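Local coordinates for citrate lyase subunit beta-like protein (Mycobacterium tuberculosis H37Rv, PDB 6CHU) that acts as a magnesium-dependent carbon-carbon lyase of the HpcH/HpaI aldolase family, a bifunctional enzyme serving itaconate dissimilation and leucine catabolism, at residues A[27-32]-A[39-44]; A[54-59]-A[81-86]; A[35-40]-A[224-229]; A[155-160]-A[188-193]. All coordinates share one frame; numbering follows the deposited sequence.

Contact 1 (A[27-32]-A[39-44]); sequences ERFAKA and VILDLE. With ACT (acetate ion), chain D.
Phe29 lies against Leu41, whose methyl CD2 sits almost squarely over the ring. From CB the Phe29 side chain leaves the helix with CG anti to the carbonyl carbon (chi1 -73°), which swings the ring away from the helix and toward strand 38-42. CG is then 4.0 Å from Leu41 CD2. Along the flank that follows, the approach tightens, until Phe29 CE1 stands 3.5 Å from Leu41 CD2, and at the tip CZ is 3.8 Å from the same methyl. Taken as a whole this is a CH-pi contact, with Leu41 CD2 at 3.6 Å from the ring centroid and 14° off its normal, and the two side chains cross at about a right angle. One turn further along the helix, Ala32 CB packs on Val39 CG2 at 4.0 Å. Both pairs are buried, and Cys21 of strand 17-22 touches Phe29 and Ala32 as well.

On another side of the helix, Arg28 presents the edge of its guanidinium to an acetate ion, probably from the crystallisation liquor, hydrogen-bonding it through NH2 and, weakly, through NE, while Lys31 CD rests over one guanidinium face. The acetate methyl comes within 3.6 Å of Ala32 CA. The helix is thus seated on the barrel wall by apolar side chains, as expected of the beta-alpha-beta unit formed by strand 17-22, helix 29-35 and strand 38-42 in a TIM barrel.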
loop_
_atom_site.group_PDB
_atom_site.type_symbol
_atom_site.label_atom_id
_atom_site.label_comp_id
_atom_site.label_asym_id
_atom_site.label_seq_id
_atom_site.Cartn_x
_atom_site.Cartn_y
_atom_site.Cartn_z
ATOM N N GLU A 27 34.426 -18.876 13.846
ATOM C CA GLU A 27 34.593 -18.996 15.288
ATOM C C GLU A 27 33.344 -18.576 16.051
ATOM O O GLU A 27 33.244 -18.870 17.246
ATOM C CB GLU A 27 35.802 -18.171 15.755
ATOM C CG GLU A 27 35.615 -16.657 15.664
ATOM C CD GLU A 27 35.826 -16.092 14.261
ATOM O OE1 GLU A 27 36.032 -16.879 13.311
ATOM O OE2 GLU A 27 35.789 -14.851 14.110
ATOM N N ARG A 28 32.391 -17.920 15.393
ATOM C CA ARG A 28 31.156 -17.474 16.025
ATOM C C ARG A 28 29.953 -18.347 15.688
ATOM O O ARG A 28 28.873 -18.108 16.234
ATOM C CB ARG A 28 30.848 -16.028 15.624
ATOM C CG ARG A 28 32.009 -15.064 15.823
ATOM C CD ARG A 28 32.467 -15.031 17.271
ATOM N NE ARG A 28 31.429 -14.527 18.163
ATOM C CZ ARG A 28 31.600 -14.319 19.464
ATOM N NH1 ARG A 28 32.772 -14.577 20.030
ATOM N NH2 ARG A 28 30.599 -13.859 20.201
ATOM N N PHE A 29 30.107 -19.341 14.805
ATOM C CA PHE A 29 28.944 -20.088 14.317
ATOM C C PHE A 29 28.241 -20.816 15.458
ATOM O O PHE A 29 27.011 -20.772 15.573
ATOM C CB PHE A 29 29.353 -21.106 13.242
ATOM C CG PHE A 29 29.714 -20.509 11.901
ATOM C CD1 PHE A 29 29.727 -19.139 11.693
ATOM C CD2 PHE A 29 30.051 -21.346 10.843
ATOM C CE1 PHE A 29 30.064 -18.614 10.452
ATOM C CE2 PHE A 29 30.387 -20.831 9.604
ATOM C CZ PHE A 29 30.395 -19.464 9.405
ATOM N N ALA A 30 29.010 -21.500 16.309
ATOM C CA ALA A 30 28.403 -22.259 17.399
ATOM C C ALA A 30 27.655 -21.340 18.357
ATOM O O ALA A 30 26.556 -21.671 18.817
ATOM C CB ALA A 30 29.468 -23.065 18.145
ATOM N N LYS A 31 28.234 -20.175 18.660
ATOM C CA LYS A 31 27.581 -19.238 19.565
ATOM C C LYS A 31 26.287 -18.715 18.963
ATOM O O LYS A 31 25.284 -18.554 19.668
ATOM C CB LYS A 31 28.518 -18.074 19.886
ATOM C CG LYS A 31 29.742 -18.447 20.700
ATOM C CD LYS A 31 30.605 -17.216 20.955
ATOM C CE LYS A 31 31.797 -17.537 21.846
ATOM N NZ LYS A 31 31.368 -18.092 23.161
ATOM N N ALA A 32 26.297 -18.434 17.658
ATOM C CA ALA A 32 25.092 -17.956 16.990
ATOM C C ALA A 32 23.997 -19.015 17.017
ATOM O O ALA A 32 22.823 -18.701 17.252
ATOM C CB ALA A 32 25.419 -17.550 15.552
ATOM N N VAL A 39 19.802 -19.596 12.357
ATOM C CA VAL A 39 20.953 -18.778 11.996
ATOM C C VAL A 39 20.932 -18.549 10.491
ATOM O O VAL A 39 20.724 -19.491 9.712
ATOM C CB VAL A 39 22.266 -19.448 12.428
ATOM C CG1 VAL A 39 23.463 -18.683 11.889
ATOM C CG2 VAL A 39 22.335 -19.552 13.954
ATOM N N ILE A 40 21.161 -17.308 10.077
ATOM C CA ILE A 40 21.359 -16.970 8.670
ATOM C C ILE A 40 22.857 -16.775 8.475
ATOM O O ILE A 40 23.408 -15.733 8.848
ATOM C CB ILE A 40 20.588 -15.711 8.259
ATOM C CG1 ILE A 40 19.106 -15.809 8.630
ATOM C CG2 ILE A 40 20.748 -15.478 6.751
ATOM C CD1 ILE A 40 18.403 -14.442 8.624
ATOM N N LEU A 41 23.532 -17.762 7.887
ATOM C CA LEU A 41 24.948 -17.597 7.579
ATOM C C LEU A 41 25.043 -16.727 6.335
ATOM O O LEU A 41 24.433 -17.037 5.302
ATOM C CB LEU A 41 25.643 -18.946 7.384
ATOM C CG LEU A 41 25.753 -19.833 8.632
ATOM C CD1 LEU A 41 26.264 -21.229 8.257
ATOM C CD2 LEU A 41 26.659 -19.222 9.712
ATOM N N ASP A 42 25.763 -15.616 6.447
ATOM C CA ASP A 42 25.653 -14.523 5.496
ATOM C C ASP A 42 26.867 -14.490 4.579
ATOM O O ASP A 42 28.001 -14.345 5.049
ATOM C CB ASP A 42 25.509 -13.196 6.235
ATOM C CG ASP A 42 25.091 -12.072 5.326
ATOM O OD1 ASP A 42 24.693 -12.353 4.164
ATOM O OD2 ASP A 42 25.153 -10.908 5.778
ATOM N N LEU A 43 26.625 -14.603 3.274
ATOM C CA LEU A 43 27.645 -14.365 2.262
ATOM C C LEU A 43 27.504 -12.996 1.603
ATOM O O LEU A 43 28.371 -12.615 0.801
ATOM C CB LEU A 43 27.584 -15.456 1.179
ATOM C CG LEU A 43 27.722 -16.908 1.643
ATOM C CD1 LEU A 43 27.400 -17.842 0.453
ATOM C CD2 LEU A 43 29.122 -17.180 2.171
ATOM N N GLU A 44 26.447 -12.244 1.924
ATOM C CA GLU A 44 26.232 -10.952 1.279
ATOM C C GLU A 44 26.724 -9.805 2.165
ATOM O O GLU A 44 27.905 -9.765 2.525
ATOM C CB GLU A 44 24.757 -10.768 0.888
ATOM C CG GLU A 44 24.552 -9.701 -0.212
ATOM C CD GLU A 44 23.441 -8.700 0.092
ATOM O OE1 GLU A 44 23.059 -8.542 1.271
ATOM O OE2 GLU A 44 22.944 -8.068 -0.868
HETATM C C ACT D . 27.920 -14.009 18.021
HETATM O O ACT D . 28.297 -13.983 19.229
HETATM O OXT ACT D . 28.490 -13.526 17.003
HETATM C CH3 ACT D . 26.565 -14.729 17.735
#

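Contact 2 (A[54-59]-A[81-86])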
loop_
_atom_site.group_PDB
_atom_site.type_symbol
_atom_site.label_atom_id
_atom_site.label_comp_id
_atom_site.label_asym_id
_atom_site.label_seq_id
_atom_site.Cartn_x
_atom_site.Cartn_y
_atom_site.Cartn_z
ATOM N N ALA A 54 36.890 -16.333 1.635
ATOM C CA ALA A 54 37.124 -16.987 2.920
ATOM C C ALA A 54 35.813 -17.392 3.588
ATOM O O ALA A 54 35.766 -18.407 4.293
ATOM C CB ALA A 54 37.937 -16.073 3.838
ATOM N N ALA A 55 34.743 -16.621 3.376
ATOM C CA ALA A 55 33.450 -16.977 3.955
ATOM C C ALA A 55 32.899 -18.249 3.320
ATOM O O ALA A 55 32.279 -19.071 4.003
ATOM C CB ALA A 55 32.461 -15.823 3.791
ATOM N N ARG A 56 33.124 -18.428 2.016
ATOM C CA ARG A 56 32.661 -19.636 1.338
ATOM C C ARG A 56 33.391 -20.875 1.843
ATOM O O ARG A 56 32.784 -21.944 1.977
ATOM C CB ARG A 56 32.833 -19.484 -0.175
ATOM C CG ARG A 56 31.969 -18.366 -0.727
ATOM C CD ARG A 56 32.086 -18.167 -2.233
ATOM N NE ARG A 56 31.311 -16.988 -2.605
ATOM C CZ ARG A 56 31.826 -15.848 -3.055
ATOM N NH1 ARG A 56 33.133 -15.729 -3.251
ATOM N NH2 ARG A 56 31.016 -14.830 -3.328
ATOM N N ASN A 57 34.690 -20.754 2.127
ATOM C CA ASN A 57 35.421 -21.875 2.710
ATOM C C ASN A 57 34.928 -22.177 4.120
ATOM O O ASN A 57 34.775 -23.346 4.489
ATOM C CB ASN A 57 36.923 -21.584 2.717
ATOM C CG ASN A 57 37.511 -21.525 1.322
ATOM O OD1 ASN A 57 37.032 -22.190 0.406
ATOM N ND2 ASN A 57 38.554 -20.722 1.152
ATOM N N ALA A 58 34.668 -21.142 4.922
ATOM C CA ALA A 58 34.140 -21.382 6.261
ATOM C C ALA A 58 32.778 -22.056 6.186
ATOM O O ALA A 58 32.449 -22.910 7.018
ATOM C CB ALA A 58 34.047 -20.070 7.042
ATOM N N LEU A 59 31.977 -21.682 5.186
ATOM C CA LEU A 59 30.675 -22.308 4.995
ATOM C C LEU A 59 30.808 -23.814 4.829
ATOM O O LEU A 59 30.034 -24.584 5.410
ATOM C CB LEU A 59 29.983 -21.695 3.779
ATOM C CG LEU A 59 28.509 -22.048 3.609
ATOM C CD1 LEU A 59 27.689 -21.291 4.641
ATOM C CD2 LEU A 59 28.047 -21.730 2.188
ATOM N N GLN A 81 27.110 -14.473 -6.580
ATOM C CA GLN A 81 26.088 -15.500 -6.399
ATOM C C GLN A 81 26.504 -16.809 -7.056
ATOM O O GLN A 81 26.275 -17.893 -6.501
ATOM C CB GLN A 81 24.734 -15.043 -6.947
ATOM C CG GLN A 81 23.604 -15.912 -6.387
ATOM C CD GLN A 81 22.346 -15.870 -7.221
ATOM O OE1 GLN A 81 22.268 -16.508 -8.268
ATOM N NE2 GLN A 81 21.346 -15.111 -6.761
ATOM N N ALA A 82 27.133 -16.732 -8.233
ATOM C CA ALA A 82 27.602 -17.948 -8.887
ATOM C C ALA A 82 28.624 -18.669 -8.021
ATOM O O ALA A 82 28.572 -19.898 -7.873
ATOM C CB ALA A 82 28.194 -17.615 -10.259
ATOM N N ARG A 83 29.554 -17.916 -7.427
ATOM C CA ARG A 83 30.525 -18.511 -6.514
ATOM C C ARG A 83 29.841 -19.092 -5.281
ATOM O O ARG A 83 30.219 -20.173 -4.812
ATOM C CB ARG A 83 31.570 -17.471 -6.107
ATOM C CG ARG A 83 32.319 -16.821 -7.271
ATOM C CD ARG A 83 33.218 -17.800 -8.014
ATOM N NE ARG A 83 32.505 -18.604 -9.006
ATOM C CZ ARG A 83 32.122 -18.160 -10.202
ATOM N NH1 ARG A 83 32.368 -16.906 -10.557
ATOM N NH2 ARG A 83 31.486 -18.971 -11.041
ATOM N N ASP A 84 28.826 -18.392 -4.754
ATOM C CA ASP A 84 28.083 -18.874 -3.588
ATOM C C ASP A 84 27.444 -20.230 -3.857
ATOM O O ASP A 84 27.505 -21.139 -3.022
ATOM C CB ASP A 84 26.984 -17.884 -3.196
ATOM C CG ASP A 84 27.517 -16.531 -2.799
ATOM O OD1 ASP A 84 28.710 -16.422 -2.438
ATOM O OD2 ASP A 84 26.720 -15.579 -2.854
ATOM N N LEU A 85 26.771 -20.362 -4.999
ATOM C CA LEU A 85 26.084 -21.619 -5.287
ATOM C C LEU A 85 27.071 -22.759 -5.466
ATOM O O LEU A 85 26.790 -23.902 -5.069
ATOM C CB LEU A 85 25.199 -21.455 -6.523
ATOM C CG LEU A 85 24.058 -20.441 -6.388
ATOM C CD1 LEU A 85 23.183 -20.476 -7.636
ATOM C CD2 LEU A 85 23.215 -20.696 -5.144
ATOM N N GLU A 86 28.243 -22.474 -6.035
ATOM C CA GLU A 86 29.272 -23.502 -6.113
ATOM C C GLU A 86 29.707 -23.945 -4.722
ATOM O O GLU A 86 29.843 -25.146 -4.460
ATOM C CB GLU A 86 30.461 -22.992 -6.916
ATOM C CG GLU A 86 30.148 -22.828 -8.384
ATOM C CD GLU A 86 31.149 -21.942 -9.100
ATOM O OE1 GLU A 86 32.124 -21.489 -8.460
ATOM O OE2 GLU A 86 30.950 -21.690 -10.305
#
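Arg56 spreads its guanidinium beneath Arg83 CB, which stands 3.4 Å above the plane and over its centre, with Arg56 CZ 3.5 Å from Arg83 CB. The charged end of Arg83 is turned elsewhere: its chain bends at chi2 and chi3, and its guanidinium takes Glu86 of the same helix side-on, Arg83 NE to Glu86 OE1 and Arg83 NH2 to Glu86 OE2, in a second salt bridge. That bend keeps the two positive groups apart, so the Arg56 guanidinium packs on the CB of Arg83 rather than on its charged end.

The edge of the Arg56 guanidinium is given to Asp84. The Arg56 chain runs extended from CG to NE and delivers two nitrogens to a single carboxylate oxygen. Arg56 NE reaches Asp84 OD1 at 2.7 Å with an N-H...O angle of 156°, nearly along the C-O axis, whereas Arg56 NH2 reaches the same OD1 at 2.9 Å with a more bent 136°. OD1 lies in the guanidinium plane, but the carboxylate is turned 36° against that plane, and the NH2 bond arrives from above the carboxylate plane.

Further partners fix both groups. Arg56 NH2 also forms a salt bridge with Asp80, and Asp84 OD2 accepts from Asn74 ND2, so this buried ion pair has further partners at both ends, and both carboxylate oxygens of Asp84 are engaged. The arrangement joins helices 52-61 and 79-89, consecutive members of the outer helical layer of the TIM barrel, the first before and the second after strand 69-72.

Contact 3 (A[35-40]-A[224-229]); sequences AADVVI and VVRKAY
The guanidinium of Arg226 turns its edge to the carboxylate of Asp37, whose CG lies in the guanidinium plane; the two flat groups are nevertheless twisted 57° against each other. The Ala35 carbonyl and the Ala36 carbonyl carbon approach the guanidinium obliquely, with Arg226 NH1 3.4 Å from Ala36 C. Asp37 and Arg226 reach for each other from opposite directions, the arginine chain being extended from CG to NE.

Two bonds of unequal quality make up the salt bridge. Arg226 NE points almost straight at Asp37 OD2, at 3.1 Å and 169°, meeting it from above the carboxylate plane. Arg226 NH1 makes only a weak bond to Asp37 OD1, at 3.0 Å. OD2 has a firmer commitment besides, because it also accepts from the backbone N of Gly17, which steadies the carboxylate for the arginine.

Asp37 lies in the short link, after Ala36, between helix 29-35 and strand 38-42, while Arg226 belongs to helix 221-228, whose Val225 packs on strand 213-216. Strand 17-22 runs between these two strands in the barrel, so the ion pair reaches past it, joining the helix after the eighth strand to the residue just before the second.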
loop_
_atom_site.group_PDB
_atom_site.type_symbol
_atom_site.label_atom_id
_atom_site.label_comp_id
_atom_site.label_asym_id
_atom_site.label_seq_id
_atom_site.Cartn_x
_atom_site.Cartn_y
_atom_site.Cartn_z
ATOM N N ALA A 35 22.474 -19.188 20.425
ATOM C CA ALA A 35 21.714 -18.003 20.818
ATOM C C ALA A 35 20.380 -17.886 20.094
ATOM O O ALA A 35 19.432 -17.312 20.640
ATOM C CB ALA A 35 22.529 -16.737 20.557
ATOM N N ALA A 36 20.278 -18.402 18.877
ATOM C CA ALA A 36 19.141 -18.091 18.032
ATOM C C ALA A 36 18.321 -19.339 17.729
ATOM O O ALA A 36 18.762 -20.477 17.925
ATOM C CB ALA A 36 19.599 -17.444 16.721
ATOM N N ASP A 37 17.101 -19.098 17.251
ATOM C CA ASP A 37 16.259 -20.182 16.762
ATOM C C ASP A 37 16.731 -20.661 15.392
ATOM O O ASP A 37 16.877 -21.863 15.162
ATOM C CB ASP A 37 14.804 -19.718 16.712
ATOM C CG ASP A 37 14.243 -19.435 18.092
ATOM O OD1 ASP A 37 14.287 -20.334 18.950
ATOM O OD2 ASP A 37 13.764 -18.309 18.319
ATOM N N VAL A 38 17.003 -19.731 14.486
ATOM C CA VAL A 38 17.558 -20.040 13.169
ATOM C C VAL A 38 18.713 -19.083 12.916
ATOM O O VAL A 38 18.619 -17.893 13.233
ATOM C CB VAL A 38 16.497 -19.915 12.049
ATOM C CG1 VAL A 38 17.142 -20.037 10.651
ATOM C CG2 VAL A 38 15.428 -20.968 12.207
ATOM N N VAL A 39 19.802 -19.596 12.357
ATOM C CA VAL A 39 20.953 -18.778 11.996
ATOM C C VAL A 39 20.932 -18.549 10.491
ATOM O O VAL A 39 20.724 -19.491 9.712
ATOM C CB VAL A 39 22.266 -19.448 12.428
ATOM C CG1 VAL A 39 23.463 -18.683 11.889
ATOM C CG2 VAL A 39 22.335 -19.552 13.954
ATOM N N ILE A 40 21.161 -17.308 10.077
ATOM C CA ILE A 40 21.359 -16.970 8.670
ATOM C C ILE A 40 22.857 -16.775 8.475
ATOM O O ILE A 40 23.408 -15.733 8.848
ATOM C CB ILE A 40 20.588 -15.711 8.259
ATOM C CG1 ILE A 40 19.106 -15.809 8.630
ATOM C CG2 ILE A 40 20.748 -15.478 6.751
ATOM C CD1 ILE A 40 18.403 -14.442 8.624
ATOM N N VAL A 224 14.715 -10.496 23.327
ATOM C CA VAL A 224 13.675 -9.483 23.192
ATOM C C VAL A 224 12.616 -9.950 22.203
ATOM O O VAL A 224 11.410 -9.849 22.462
ATOM C CB VAL A 224 14.301 -8.137 22.779
ATOM C CG1 VAL A 224 13.244 -7.048 22.690
ATOM C CG2 VAL A 224 15.396 -7.747 23.772
ATOM N N VAL A 225 13.057 -10.497 21.070
ATOM C CA VAL A 225 12.143 -10.992 20.044
ATOM C C VAL A 225 11.313 -12.155 20.577
ATOM O O VAL A 225 10.087 -12.183 20.425
ATOM C CB VAL A 225 12.934 -11.389 18.786
ATOM C CG1 VAL A 225 12.089 -12.282 17.873
ATOM C CG2 VAL A 225 13.397 -10.138 18.059
ATOM N N ARG A 226 11.971 -13.137 21.204
ATOM C CA ARG A 226 11.243 -14.295 21.716
ATOM C C ARG A 226 10.169 -13.880 22.713
ATOM O O ARG A 226 9.055 -14.417 22.698
ATOM C CB ARG A 226 12.213 -15.292 22.355
ATOM C CG ARG A 226 13.053 -16.076 21.354
ATOM C CD ARG A 226 14.104 -16.907 22.063
ATOM N NE ARG A 226 14.787 -17.825 21.160
ATOM C CZ ARG A 226 15.958 -18.389 21.431
ATOM N NH1 ARG A 226 16.515 -19.222 20.562
ATOM N NH2 ARG A 226 16.576 -18.112 22.569
ATOM N N LYS A 227 10.480 -12.923 23.589
ATOM C CA LYS A 227 9.471 -12.442 24.530
ATOM C C LYS A 227 8.359 -11.681 23.811
ATOM O O LYS A 227 7.187 -11.776 24.194
ATOM C CB LYS A 227 10.121 -11.558 25.595
ATOM C CG LYS A 227 9.149 -11.020 26.641
ATOM C CD LYS A 227 9.888 -10.266 27.738
ATOM C CE LYS A 227 8.929 -9.523 28.658
ATOM N NZ LYS A 227 9.667 -8.720 29.673
ATOM N N ALA A 228 8.700 -10.927 22.763
ATOM C CA ALA A 228 7.696 -10.108 22.090
ATOM C C ALA A 228 6.661 -10.957 21.368
ATOM O O ALA A 228 5.535 -10.500 21.143
ATOM C CB ALA A 228 8.362 -9.160 21.095
ATOM N N TYR A 229 7.020 -12.177 20.995
ATOM C CA TYR A 229 6.141 -13.043 20.225
ATOM C C TYR A 229 5.328 -13.961 21.139
ATOM O O TYR A 229 4.881 -15.034 20.724
ATOM C CB TYR A 229 6.961 -13.861 19.224
ATOM C CG TYR A 229 7.241 -13.126 17.916
ATOM C CD1 TYR A 229 8.158 -12.071 17.859
ATOM C CD2 TYR A 229 6.582 -13.482 16.739
ATOM C CE1 TYR A 229 8.414 -11.402 16.659
ATOM C CE2 TYR A 229 6.828 -12.813 15.544
ATOM C CZ TYR A 229 7.739 -11.768 15.507
ATOM O OH TYR A 229 7.982 -11.104 14.319
#

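Contact 4 (A[155-160]-A[188-193]); sequences SSRRAD and AVHLDI
Neither segment is regular: 155-160 belongs to the long connection after helix 144-151, and the loop 188-193 follows strand 184-187 directly, both on the C-terminal side of the strands of the TIM barrel, where the active site of this fold lies. The backbones stay apart, with CA atoms 10.7 Å from each other at the closest pair, Arg157 and His190. Residues 188-190 are extended, and Leu191 then turns to helical angles. The gap is bridged by Arg157, whose chain is stretched out from CG to NE.

The two side chains cross at about a right angle; His190 CE1 lies over one face of the guanidinium, whose plane is 63° from that of the imidazole. Arg157 NH2 comes to 3.6 Å from His190 ND1, and Arg157 NH1 to 4.0 Å from His190 CE1. The two groups are tied together by Glu202, which takes a salt bridge from Arg157 NH1 on one oxygen and a hydrogen bond with His190 ND1 on the other; Asp195 holds His190 NE2, so the imidazole is fixed at both nitrogens. The side chain of Val189, beside His190, is about 7 Å from a bound magnesium ion, while on segment 155-160 Arg158 forms a salt bridge with Asp205 of a neighbouring subunit, so the contact lies near both the metal site and a subunit interface.

At the guanidinium edge a water completes the join: it accepts from Arg157 NH2 at 2.8 Å, donates to Val189 O at 2.8 Å and accepts from Leu191 N at 2.9 Å.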
loop_
_atom_site.group_PDB
_atom_site.type_symbol
_atom_site.label_atom_id
_atom_site.label_comp_id
_atom_site.label_asym_id
_atom_site.label_seq_id
_atom_site.Cartn_x
_atom_site.Cartn_y
_atom_site.Cartn_z
ATOM N N SER A 155 17.365 8.042 4.845
ATOM C CA SER A 155 17.049 7.409 6.119
ATOM C C SER A 155 15.716 6.685 6.016
ATOM O O SER A 155 14.800 7.142 5.326
ATOM C CB SER A 155 17.016 8.418 7.274
ATOM O OG SER A 155 15.988 9.363 7.112
ATOM N N SER A 156 15.627 5.546 6.697
ATOM C CA SER A 156 14.406 4.756 6.728
ATOM C C SER A 156 13.491 5.110 7.892
ATOM O O SER A 156 12.326 4.690 7.894
ATOM C CB SER A 156 14.758 3.269 6.799
ATOM O OG SER A 156 15.568 3.026 7.929
ATOM N N ARG A 157 13.991 5.848 8.886
ATOM C CA ARG A 157 13.241 6.144 10.100
ATOM C C ARG A 157 13.200 7.638 10.371
ATOM O O ARG A 157 14.151 8.368 10.081
ATOM C CB ARG A 157 13.860 5.438 11.319
ATOM C CG ARG A 157 13.756 3.927 11.249
ATOM C CD ARG A 157 14.545 3.242 12.371
ATOM N NE ARG A 157 14.663 1.803 12.126
ATOM C CZ ARG A 157 13.771 0.901 12.523
ATOM N NH1 ARG A 157 12.692 1.287 13.194
ATOM N NH2 ARG A 157 13.965 -0.387 12.266
ATOM N N ARG A 158 12.088 8.081 10.958
ATOM C CA ARG A 158 11.977 9.449 11.440
ATOM C C ARG A 158 12.821 9.632 12.699
ATOM O O ARG A 158 13.441 8.696 13.211
ATOM C CB ARG A 158 10.525 9.807 11.750
ATOM C CG ARG A 158 9.547 9.495 10.661
ATOM C CD ARG A 158 8.196 10.087 10.998
ATOM N NE ARG A 158 7.189 9.647 10.041
ATOM C CZ ARG A 158 7.068 10.130 8.809
ATOM N NH1 ARG A 158 7.895 11.075 8.377
ATOM N NH2 ARG A 158 6.121 9.664 8.004
ATOM N N ALA A 159 12.806 10.860 13.221
ATOM C CA ALA A 159 13.613 11.190 14.391
ATOM C C ALA A 159 13.226 10.349 15.603
ATOM O O ALA A 159 14.091 9.960 16.396
ATOM C CB ALA A 159 13.483 12.679 14.707
ATOM N N ASP A 160 11.936 10.054 15.765
ATOM C CA ASP A 160 11.475 9.234 16.880
ATOM C C ASP A 160 11.739 7.745 16.685
ATOM O O ASP A 160 11.386 6.951 17.566
ATOM C CB ASP A 160 9.978 9.466 17.123
ATOM C CG ASP A 160 9.113 9.061 15.938
ATOM O OD1 ASP A 160 9.661 8.630 14.904
ATOM O OD2 ASP A 160 7.874 9.180 16.042
ATOM N N ALA A 188 11.868 -6.954 9.229
ATOM C CA ALA A 188 13.190 -6.392 8.984
ATOM C C ALA A 188 13.992 -6.209 10.279
ATOM O O ALA A 188 13.447 -6.078 11.384
ATOM C CB ALA A 188 13.073 -5.038 8.272
ATOM N N VAL A 189 15.318 -6.157 10.109
ATOM C CA VAL A 189 16.236 -6.040 11.234
ATOM C C VAL A 189 16.156 -4.653 11.849
ATOM O O VAL A 189 15.856 -3.655 11.183
ATOM C CB VAL A 189 17.680 -6.349 10.799
ATOM C CG1 VAL A 189 17.809 -7.779 10.317
ATOM C CG2 VAL A 189 18.151 -5.369 9.731
ATOM N N HIS A 190 16.457 -4.590 13.139
ATOM C CA HIS A 190 16.515 -3.348 13.899
ATOM C C HIS A 190 17.990 -3.009 14.044
ATOM O O HIS A 190 18.672 -3.584 14.889
ATOM C CB HIS A 190 15.839 -3.538 15.251
ATOM C CG HIS A 190 15.478 -2.258 15.932
ATOM N ND1 HIS A 190 14.302 -1.587 15.673
ATOM C CD2 HIS A 190 16.129 -1.535 16.872
ATOM C CE1 HIS A 190 14.247 -0.501 16.423
ATOM N NE2 HIS A 190 15.348 -0.441 17.153
ATOM N N LEU A 191 18.488 -2.080 13.217
ATOM C CA LEU A 191 19.929 -1.842 13.178
ATOM C C LEU A 191 20.458 -1.193 14.449
ATOM O O LEU A 191 21.649 -1.344 14.755
ATOM C CB LEU A 191 20.302 -0.980 11.971
ATOM C CG LEU A 191 20.206 -1.671 10.606
ATOM C CD1 LEU A 191 20.854 -0.786 9.570
ATOM C CD2 LEU A 191 20.881 -3.035 10.608
ATOM N N ASP A 192 19.611 -0.482 15.195
ATOM C CA ASP A 192 20.041 0.175 16.432
ATOM C C ASP A 192 20.024 -0.863 17.548
ATOM O O ASP A 192 19.026 -1.036 18.252
ATOM C CB ASP A 192 19.146 1.368 16.758
ATOM C CG ASP A 192 19.708 2.232 17.878
ATOM O OD1 ASP A 192 20.664 1.801 18.553
ATOM O OD2 ASP A 192 19.192 3.346 18.090
ATOM N N ILE A 193 21.172 -1.523 17.736
ATOM C CA ILE A 193 21.246 -2.707 18.594
ATOM C C ILE A 193 20.890 -2.365 20.037
ATOM O O ILE A 193 20.151 -3.099 20.704
ATOM C CB ILE A 193 22.646 -3.341 18.505
ATOM C CG1 ILE A 193 22.886 -3.889 17.104
ATOM C CG2 ILE A 193 22.815 -4.416 19.572
ATOM C CD1 ILE A 193 24.295 -4.421 16.901
HETATM O O HOH W 1 16.558 -0.946 11.315
#

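From the N terminus, contact 1 closes a short loop by laying helix 29-35 on strand 38-42. Before that loop is complete, contact 3 begins on the residues leading into the same strand, so the two overlap and share Val39 and Ile40. Contact 2 comes next, pairing the two following barrel helices; it packs directly against contact 1 through Leu43 and Asp84, and through Leu41 and Leu59. Contact 4 then links the loop behind helix 144-151 and the one after the seventh strand, about 30 Å from contact 2 between centres. Contacts 2 and 4 stand in series, and both are nested inside the large loop that contact 3 closes at helix 221-228, joining the end of the barrel to its beginning.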